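Local atomic coordinates of CBS domain-containing protein (Listeria monocytogenes, PDB entry 6XNU), a protein that binds the second messenger cyclic di-AMP, probably through its CBS domains, and takes part in controlling (p)ppGpp and cyclic di-AMP levels. Residues Asp81-Leu84 / Glu90-Arg93. Sequence-based numbering, arbitrary orientation.
Sequences DAIL and EFER
Phe91 meets Ile83 at one ring carbon: CD1 of Phe91 lies 3.8 Å from CD1 of Ile83, which approaches the ring obliquely. The two side chains lie roughly perpendicular. The same ring stacks on Phe91 of the second subunit and packs on Leu94 of that chain. The other flat group is the guanidinium of Arg93. Its NH2 sits 3.6 Å from the carbonyl O of Ala82, again obliquely, which is too far for a hydrogen bond. A bend in the arginine chain (chi3 77°) turns this group back toward the Ala82 carbonyl.

Ile83 is the buried residue between them. Its CG1 is flanked by its own backbone N and C (chi1 60°), and CD1 extends from there to the phenylalanine. The other branch serves Arg93: CG2 touches CB of the arginine at 4.0 Å, and the two side chains run antiparallel alongside each other. Glu90 O lies 3.6 Å from CB of Ile83. Ile89, Leu94 and Leu97 of the same chain also pack on the isoleucine.

One hydrogen bond joins the backbones. Glu90 N donates to Ile83 O at 2.8 Å, with an N-H...O angle of 172°. Arg93 N bonds Glu90 O at 2.9 Å, an i to i+3 bond at the start of the 3-10 segment.

This surface contact of a CBS-pair protein lies within the connection from helix 76-82 to helix 99-102, across residues 85-89. Its chemistry is one straight backbone bond beside apolar packing. Ile83 CD1 touches a ring that also stacks across the dimer, so the contact adjoins the subunit interface.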
loop_
_atom_site.group_PDB
_atom_site.type_symbol
_atom_site.label_atom_id
_atom_site.label_comp_id
_atom_site.label_asym_id
_atom_site.label_seq_id
_atom_site.Cartn_x
_atom_site.Cartn_y
_atom_site.Cartn_z
ATOM N N ASP A 81 -13.994 0.119 -7.031
ATOM C CA ASP A 81 -14.468 -0.956 -7.895
ATOM C C ASP A 81 -15.971 -1.153 -7.737
ATOM O O ASP A 81 -16.686 -1.374 -8.722
ATOM C CB ASP A 81 -13.716 -2.247 -7.583
ATOM C CG ASP A 81 -14.311 -3.451 -8.281
ATOM O OD1 ASP A 81 -13.907 -3.740 -9.425
ATOM O OD2 ASP A 81 -15.190 -4.108 -7.684
ATOM N N ALA A 82 -16.473 -1.030 -6.504
ATOM C CA ALA A 82 -17.895 -1.228 -6.251
ATOM C C ALA A 82 -18.771 -0.203 -6.958
ATOM O O ALA A 82 -19.950 -0.487 -7.200
ATOM C CB ALA A 82 -18.165 -1.194 -4.746
ATOM N N ILE A 83 -18.241 0.973 -7.293
ATOM C CA ILE A 83 -19.029 2.032 -7.917
ATOM C C ILE A 83 -18.591 2.286 -9.361
ATOM O O ILE A 83 -18.879 3.347 -9.916
ATOM C CB ILE A 83 -18.985 3.327 -7.089
ATOM C CG1 ILE A 83 -17.545 3.832 -6.957
ATOM C CG2 ILE A 83 -19.615 3.112 -5.723
ATOM C CD1 ILE A 83 -17.448 5.282 -6.557
ATOM N N LEU A 84 -17.893 1.334 -9.977
ATOM C CA LEU A 84 -17.530 1.440 -11.388
ATOM C C LEU A 84 -18.762 1.110 -12.226
ATOM O O LEU A 84 -19.190 -0.047 -12.284
ATOM C CB LEU A 84 -16.373 0.505 -11.726
ATOM C CG LEU A 84 -14.953 0.916 -11.329
ATOM C CD1 LEU A 84 -13.927 0.131 -12.132
ATOM C CD2 LEU A 84 -14.710 2.412 -11.475
ATOM N N GLU A 90 -19.566 6.043 -10.299
ATOM C CA GLU A 90 -20.798 6.557 -9.701
ATOM C C GLU A 90 -20.556 6.945 -8.241
ATOM O O GLU A 90 -21.028 6.306 -7.298
ATOM C CB GLU A 90 -21.912 5.527 -9.841
ATOM C CG GLU A 90 -22.291 5.257 -11.292
ATOM C CD GLU A 90 -23.023 3.948 -11.485
ATOM O OE1 GLU A 90 -23.466 3.353 -10.484
ATOM O OE2 GLU A 90 -23.157 3.512 -12.646
ATOM N N PHE A 91 -19.812 8.043 -8.075
ATOM C CA PHE A 91 -19.478 8.535 -6.742
ATOM C C PHE A 91 -20.712 8.819 -5.893
ATOM O O PHE A 91 -20.618 8.804 -4.661
ATOM C CB PHE A 91 -18.623 9.800 -6.846
ATOM C CG PHE A 91 -17.316 9.596 -7.565
ATOM C CD1 PHE A 91 -16.305 8.846 -6.989
ATOM C CD2 PHE A 91 -17.102 10.154 -8.816
ATOM C CE1 PHE A 91 -15.102 8.661 -7.644
ATOM C CE2 PHE A 91 -15.905 9.970 -9.480
ATOM C CZ PHE A 91 -14.904 9.221 -8.897
ATOM N N GLU A 92 -21.865 9.079 -6.517
ATOM C CA GLU A 92 -23.083 9.325 -5.752
ATOM C C GLU A 92 -23.478 8.117 -4.910
ATOM O O GLU A 92 -24.097 8.275 -3.853
ATOM C CB GLU A 92 -24.224 9.720 -6.696
ATOM C CG GLU A 92 -24.767 8.576 -7.552
ATOM C CD GLU A 92 -24.070 8.454 -8.901
ATOM O OE1 GLU A 92 -24.452 7.559 -9.690
ATOM O OE2 GLU A 92 -23.141 9.244 -9.174
ATOM N N ARG A 93 -23.107 6.907 -5.342
ATOM C CA ARG A 93 -23.485 5.691 -4.634
ATOM C C ARG A 93 -22.681 5.452 -3.360
ATOM O O ARG A 93 -23.054 4.569 -2.579
ATOM C CB ARG A 93 -23.336 4.482 -5.561
ATOM C CG ARG A 93 -24.305 4.472 -6.731
ATOM C CD ARG A 93 -24.225 3.158 -7.480
ATOM N NE ARG A 93 -24.922 2.077 -6.789
ATOM C CZ ARG A 93 -24.494 0.820 -6.758
ATOM N NH1 ARG A 93 -25.185 -0.107 -6.109
ATOM N NH2 ARG A 93 -23.365 0.492 -7.373
#